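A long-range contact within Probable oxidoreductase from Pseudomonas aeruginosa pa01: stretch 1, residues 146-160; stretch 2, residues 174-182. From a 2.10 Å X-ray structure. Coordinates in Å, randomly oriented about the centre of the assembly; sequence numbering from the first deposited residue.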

ATOM      1  N   GLN B 146       6.498  -4.365 -11.896  1.00 39.18           N
ATOM      2  CA  GLN B 146       7.768  -5.048 -12.153  1.00 41.78           C
ATOM      3  C   GLN B 146       7.620  -6.576 -12.245  1.00 41.51           C
ATOM      4  O   GLN B 146       8.263  -7.323 -11.510  1.00 41.53           O
ATOM      5  CB  GLN B 146       8.803  -4.673 -11.090  1.00 44.33           C
ATOM      6  CG  GLN B 146       9.078  -3.180 -11.022  1.00 46.21           C
ATOM      7  CD  GLN B 146      10.128  -2.819  -9.998  1.00 48.85           C
ATOM      8  OE1 GLN B 146       9.813  -2.367  -8.892  1.00 54.36           O
ATOM      9  NE2 GLN B 146      11.375  -3.013 -10.356  1.00 48.83           N
ATOM     10  N   PRO B 147       6.782  -7.046 -13.172  1.00 45.21           N
ATOM     11  CA  PRO B 147       6.594  -8.486 -13.277  1.00 45.12           C
ATOM     12  C   PRO B 147       7.842  -9.177 -13.792  1.00 44.69           C
ATOM     13  O   PRO B 147       8.599  -8.601 -14.562  1.00 46.03           O
ATOM     14  CB  PRO B 147       5.455  -8.611 -14.292  1.00 45.43           C
ATOM     15  CG  PRO B 147       5.657  -7.442 -15.189  1.00 46.60           C
ATOM     16  CD  PRO B 147       6.140  -6.332 -14.287  1.00 43.55           C
ATOM     17  N   LYS B 148       8.041 -10.407 -13.343  1.00 47.39           N
ATOM     18  CA  LYS B 148       9.168 -11.224 -13.770  1.00 50.68           C
ATOM     19  C   LYS B 148       8.673 -12.516 -14.409  1.00 49.36           C
ATOM     20  O   LYS B 148       7.565 -12.981 -14.131  1.00 47.92           O
ATOM     21  CB  LYS B 148      10.077 -11.563 -12.586  1.00 54.23           C
ATOM     22  CG  LYS B 148      10.649 -10.358 -11.862  1.00 58.10           C
ATOM     23  CD  LYS B 148      11.635  -9.590 -12.728  1.00 60.47           C
ATOM     24  CE  LYS B 148      12.357  -8.539 -11.905  1.00 63.93           C
ATOM     25  NZ  LYS B 148      12.729  -7.325 -12.694  1.00 64.06           N
ATOM     26  N   ASN B 149       9.522 -13.101 -15.245  1.00 53.20           N
ATOM     27  CA  ASN B 149       9.225 -14.381 -15.904  1.00 54.13           C
ATOM     28  C   ASN B 149       8.737 -15.415 -14.892  1.00 55.13           C
ATOM     29  O   ASN B 149       9.331 -15.590 -13.831  1.00 55.85           O
ATOM     30  CB  ASN B 149      10.468 -14.906 -16.624  1.00 56.83           C
ATOM     31  CG  ASN B 149      10.196 -16.122 -17.488  1.00 58.93           C
ATOM     32  OD1 ASN B 149       9.412 -16.070 -18.438  1.00 67.11           O
ATOM     33  ND2 ASN B 149      10.887 -17.211 -17.192  1.00 60.30           N
ATOM     34  N   GLY B 150       7.623 -16.061 -15.206  1.00 54.47           N
ATOM     35  CA  GLY B 150       7.077 -17.128 -14.365  1.00 51.99           C
ATOM     36  C   GLY B 150       6.179 -16.668 -13.233  1.00 50.90           C
ATOM     37  O   GLY B 150       5.526 -17.483 -12.578  1.00 49.24           O
ATOM     38  N   GLU B 151       6.127 -15.361 -12.992  1.00 48.83           N
ATOM     39  CA  GLU B 151       5.248 -14.827 -11.946  1.00 44.48           C
ATOM     40  C   GLU B 151       3.800 -14.856 -12.392  1.00 41.37           C
ATOM     41  O   GLU B 151       3.499 -14.862 -13.586  1.00 42.41           O
ATOM     42  CB  GLU B 151       5.637 -13.395 -11.552  1.00 44.93           C
ATOM     43  CG  GLU B 151       6.914 -13.308 -10.725  1.00 46.30           C
ATOM     44  CD  GLU B 151       7.181 -11.909 -10.172  1.00 47.87           C
ATOM     45  OE1 GLU B 151       6.835 -10.906 -10.831  1.00 41.41           O
ATOM     46  OE2 GLU B 151       7.749 -11.814  -9.071  1.00 46.00           O
ATOM     47  N   THR B 152       2.904 -14.876 -11.417  1.00 39.50           N
ATOM     48  CA  THR B 152       1.471 -14.840 -11.679  1.00 39.12           C
ATOM     49  C   THR B 152       0.950 -13.415 -11.544  1.00 38.96           C
ATOM     50  O   THR B 152       1.063 -12.781 -10.486  1.00 40.80           O
ATOM     51  CB  THR B 152       0.694 -15.797 -10.748  1.00 39.48           C
ATOM     52  OG1 THR B 152       1.097 -17.145 -11.031  1.00 40.39           O
ATOM     53  CG2 THR B 152      -0.793 -15.688 -10.966  1.00 36.54           C
ATOM     54  N   VAL B 153       0.395 -12.920 -12.645  1.00 38.58           N
ATOM     55  CA  VAL B 153      -0.159 -11.586 -12.729  1.00 37.11           C
ATOM     56  C   VAL B 153      -1.661 -11.664 -12.858  1.00 36.11           C
ATOM     57  O   VAL B 153      -2.191 -12.304 -13.772  1.00 40.35           O
ATOM     58  CB  VAL B 153       0.413 -10.816 -13.934  1.00 37.16           C
ATOM     59  CG1 VAL B 153      -0.202  -9.428 -14.015  1.00 36.62           C
ATOM     60  CG2 VAL B 153       1.920 -10.728 -13.813  1.00 36.71           C
ATOM     61  N   VAL B 154      -2.356 -11.010 -11.938  1.00 34.71           N
ATOM     62  CA  VAL B 154      -3.803 -10.898 -11.996  1.00 34.59           C
ATOM     63  C   VAL B 154      -4.224  -9.474 -12.356  1.00 37.19           C
ATOM     64  O   VAL B 154      -3.668  -8.481 -11.859  1.00 36.84           O
ATOM     65  CB  VAL B 154      -4.451 -11.314 -10.667  1.00 35.25           C
ATOM     66  CG1 VAL B 154      -5.945 -11.035 -10.688  1.00 32.53           C
ATOM     67  CG2 VAL B 154      -4.156 -12.778 -10.372  1.00 34.37           C
ATOM     68  N   ILE B 155      -5.188  -9.378 -13.266  1.00 39.03           N
ATOM     69  CA  ILE B 155      -5.630  -8.107 -13.787  1.00 37.20           C
ATOM     70  C   ILE B 155      -7.129  -7.932 -13.581  1.00 38.09           C
ATOM     71  O   ILE B 155      -7.933  -8.730 -14.073  1.00 38.77           O
ATOM     72  CB  ILE B 155      -5.287  -8.001 -15.300  1.00 38.48           C
ATOM     73  CG1 ILE B 155      -3.892  -8.602 -15.641  1.00 39.85           C
ATOM     74  CG2 ILE B 155      -5.508  -6.571 -15.783  1.00 37.97           C
ATOM     75  CD1 ILE B 155      -3.061  -7.709 -16.527  1.00 41.62           C
ATOM     76  N   SER B 156      -7.519  -6.884 -12.857  1.00 37.23           N
ATOM     77  CA  SER B 156      -8.935  -6.519 -12.735  1.00 36.33           C
ATOM     78  C   SER B 156      -9.336  -5.561 -13.862  1.00 36.83           C
ATOM     79  O   SER B 156      -8.484  -4.916 -14.475  1.00 36.26           O
ATOM     80  CB  SER B 156      -9.252  -5.911 -11.370  1.00 36.07           C
ATOM     81  OG  SER B 156      -8.658  -4.637 -11.216  1.00 39.31           O
ATOM     82  N   GLY B 157     -10.643  -5.463 -14.117  1.00 35.40           N
ATOM     83  CA  GLY B 157     -11.164  -4.738 -15.280  1.00 35.38           C
ATOM     84  C   GLY B 157     -10.445  -5.186 -16.547  1.00 35.76           C
ATOM     85  O   GLY B 157     -10.118  -4.379 -17.416  1.00 35.83           O
ATOM     86  N   ALA B 158     -10.216  -6.488 -16.641  1.00 34.02           N
ATOM     87  CA  ALA B 158      -9.281  -7.058 -17.603  1.00 34.99           C
ATOM     88  C   ALA B 158      -9.710  -6.908 -19.070  1.00 37.56           C
ATOM     89  O   ALA B 158      -8.861  -6.951 -19.966  1.00 36.16           O
ATOM     90  CB  ALA B 158      -9.019  -8.514 -17.273  1.00 34.37           C
ATOM     91  N   ALA B 159     -11.008  -6.737 -19.304  1.00 38.25           N
ATOM     92  CA  ALA B 159     -11.538  -6.551 -20.662  1.00 41.97           C
ATOM     93  C   ALA B 159     -11.544  -5.083 -21.051  1.00 41.59           C
ATOM     94  O   ALA B 159     -11.778  -4.745 -22.204  1.00 41.92           O
ATOM     95  CB  ALA B 159     -12.946  -7.116 -20.783  1.00 41.46           C
ATOM     96  N   GLY B 160     -11.311  -4.210 -20.081  1.00 40.19           N
ATOM     97  CA  GLY B 160     -11.205  -2.782 -20.352  1.00 37.10           C
ATOM     98  C   GLY B 160      -9.952  -2.426 -21.129  1.00 33.89           C
ATOM     99  O   GLY B 160      -9.071  -3.256 -21.347  1.00 34.22           O
ATOM    100  N   GLY B 174       6.508 -13.252 -20.007  1.00 49.39           N
ATOM    101  CA  GLY B 174       6.644 -14.647 -19.590  1.00 48.81           C
ATOM    102  C   GLY B 174       5.848 -14.979 -18.344  1.00 48.32           C
ATOM    103  O   GLY B 174       6.096 -15.991 -17.684  1.00 51.06           O
ATOM    104  N   CYS B 175       4.861 -14.145 -18.042  1.00 45.65           N
ATOM    105  CA  CYS B 175       4.047 -14.332 -16.854  1.00 46.50           C
ATOM    106  C   CYS B 175       2.859 -15.224 -17.115  1.00 49.18           C
ATOM    107  O   CYS B 175       2.378 -15.341 -18.237  1.00 49.24           O
ATOM    108  CB  CYS B 175       3.528 -12.990 -16.328  1.00 46.34           C
ATOM    109  SG  CYS B 175       4.843 -11.795 -16.015  1.00 47.58           S
ATOM    110  N   ARG B 176       2.379 -15.844 -16.047  1.00 49.41           N
ATOM    111  CA  ARG B 176       1.056 -16.434 -16.046  1.00 48.03           C
ATOM    112  C   ARG B 176       0.066 -15.304 -15.823  1.00 47.49           C
ATOM    113  O   ARG B 176       0.149 -14.580 -14.831  1.00 49.03           O
ATOM    114  CB  ARG B 176       0.920 -17.504 -14.961  1.00 49.55           C
ATOM    115  CG  ARG B 176      -0.483 -18.070 -14.868  1.00 52.56           C
ATOM    116  CD  ARG B 176      -0.634 -19.219 -13.881  1.00 54.76           C
ATOM    117  NE  ARG B 176      -2.049 -19.588 -13.853  1.00 58.30           N
ATOM    118  CZ  ARG B 176      -2.662 -20.350 -14.761  1.00 60.46           C
ATOM    119  NH1 ARG B 176      -1.991 -20.894 -15.775  1.00 60.71           N
ATOM    120  NH2 ARG B 176      -3.966 -20.582 -14.645  1.00 63.52           N
ATOM    121  N   VAL B 177      -0.893 -15.173 -16.734  1.00 46.62           N
ATOM    122  CA  VAL B 177      -1.802 -14.037 -16.740  1.00 43.60           C
ATOM    123  C   VAL B 177      -3.259 -14.445 -16.544  1.00 45.63           C
ATOM    124  O   VAL B 177      -3.844 -15.158 -17.366  1.00 48.22           O
ATOM    125  CB  VAL B 177      -1.686 -13.237 -18.050  1.00 43.41           C
ATOM    126  CG1 VAL B 177      -2.502 -11.961 -17.961  1.00 42.49           C
ATOM    127  CG2 VAL B 177      -0.232 -12.937 -18.360  1.00 41.07           C
ATOM    128  N   VAL B 178      -3.848 -13.940 -15.464  1.00 43.82           N
ATOM    129  CA  VAL B 178      -5.229 -14.229 -15.116  1.00 42.28           C
ATOM    130  C   VAL B 178      -6.040 -12.948 -15.060  1.00 42.01           C
ATOM    131  O   VAL B 178      -5.730 -12.010 -14.311  1.00 46.20           O
ATOM    132  CB  VAL B 178      -5.336 -14.987 -13.773  1.00 42.11           C
ATOM    133  CG1 VAL B 178      -6.791 -15.210 -13.389  1.00 42.55           C
ATOM    134  CG2 VAL B 178      -4.619 -16.323 -13.870  1.00 42.13           C
ATOM    135  N   GLY B 179      -7.105 -12.926 -15.845  1.00 41.29           N
ATOM    136  CA  GLY B 179      -8.000 -11.778 -15.903  1.00 40.23           C
ATOM    137  C   GLY B 179      -9.226 -11.949 -15.039  1.00 41.65           C
ATOM    138  O   GLY B 179      -9.708 -13.063 -14.835  1.00 48.13           O
ATOM    139  N   ILE B 180      -9.721 -10.839 -14.513  1.00 40.53           N
ATOM    140  CA  ILE B 180     -10.995 -10.811 -13.820  1.00 44.14           C
ATOM    141  C   ILE B 180     -11.903  -9.869 -14.585  1.00 49.34           C
ATOM    142  O   ILE B 180     -11.586  -8.694 -14.751  1.00 49.72           O
ATOM    143  CB  ILE B 180     -10.897 -10.300 -12.365  1.00 43.24           C
ATOM    144  CG1 ILE B 180      -9.952 -11.180 -11.537  1.00 44.24           C
ATOM    145  CG2 ILE B 180     -12.283 -10.268 -11.741  1.00 40.53           C
ATOM    146  CD1 ILE B 180      -9.698 -10.641 -10.139  1.00 42.93           C
ATOM    147  N   ALA B 181     -13.037 -10.392 -15.042  1.00 54.67           N
ATOM    148  CA  ALA B 181     -13.991  -9.608 -15.826  1.00 53.46           C
ATOM    149  C   ALA B 181     -15.419 -10.099 -15.632  1.00 56.66           C
ATOM    150  O   ALA B 181     -15.649 -11.239 -15.218  1.00 56.83           O
ATOM    151  CB  ALA B 181     -13.615  -9.664 -17.296  1.00 50.86           C
ATOM    152  N   GLY B 182     -16.372  -9.219 -15.925  1.00 57.87           N
ATOM    153  CA  GLY B 182     -17.793  -9.516 -15.756  1.00 62.47           C
ATOM    154  C   GLY B 182     -18.441 -10.011 -17.039  1.00 65.76           C
ATOM    155  O   GLY B 182     -18.508  -9.289 -18.031  1.00 66.07           O
TER
HETATM  156  O   HOH W   1     -12.834  -6.940 -12.938  1.00 41.46           O

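The contact between residues 146-160 and 174-182 is a pairing of two parallel β-strands, held by a ladder of backbone hydrogen bonds and closed at each end by loop residues whose shapes suit the junction. It illustrates a general feature of parallel pairing: one strand bonds through alternate residues, each of which uses its N and its O toward residues two apart on the neighbor. Here Val-153 and Ile-155 play that part. Val-153 N donates to Arg-176 O (2.8 Å) and Val-153 O accepts from Val-178 N (2.9 Å); Ile-155 N donates to Val-178 O (2.9 Å) and Ile-155 O accepts from Ile-180 N (2.8 Å). The bond from Arg-176 N to Glu-151 O (2.9 Å) extends the same ladder backward. Between these rungs lie CA-H...O contacts, the shortest from Val-154 CA to Val-178 O at 3.2 Å.

Side chains alternate between the two faces of the sheet. Thr-152, Arg-176, Val-154 and Val-178 share one face, where Val-154 CG1 also packs 3.8 Å from Ile-180 CD1. The other carries Val-153, Val-177 and Ile-155, with Ile-155 CG1 4.3 Å from Val-177 CG1. β-Branched residues suit such extended backbones, and their apolar branches are buried here. Arg-176 begins on its face but leads its end away, and its guanidinium finds partners elsewhere in the structure.

At the entrance, a type II turn from Lys-148 to Glu-151 presents Gly-150 N to Gly-174 O (2.9 Å). Gly-150, with phi of 86°, is suited to a turn position where a CB would jam against the preceding carbonyl. The turn is braced by Glu-151 N to Lys-148 O (3.0 Å) and by Lys-148 N to Glu-151 OE1 (2.8 Å). Gly-174 ends a helix in a Schellman motif, again with positive phi, and a CB there would also fall 1.9 Å from Asn-149 OD1. Cys-175 fills the space beside the turn: its SG lies 3.7 Å from Pro-147 CB, while its CB lies 3.7 Å from Val-153 CG2.

At the far end, stretch 1 curls into a type I turn from Gly-157 to Gly-160. Ala-158 N donates to Ile-180 O (3.2 Å), and a water bridges the same carbonyl to the turn, accepting from Gly-157 N (2.9 Å) and donating to Ile-180 O (2.8 Å). The small methyl of Ala-158 rests over Gly-179, its CB 3.7 Å from Gly-179 CA; a CB on that glycine would come within a tight 3.1 Å of Ala-158 CB.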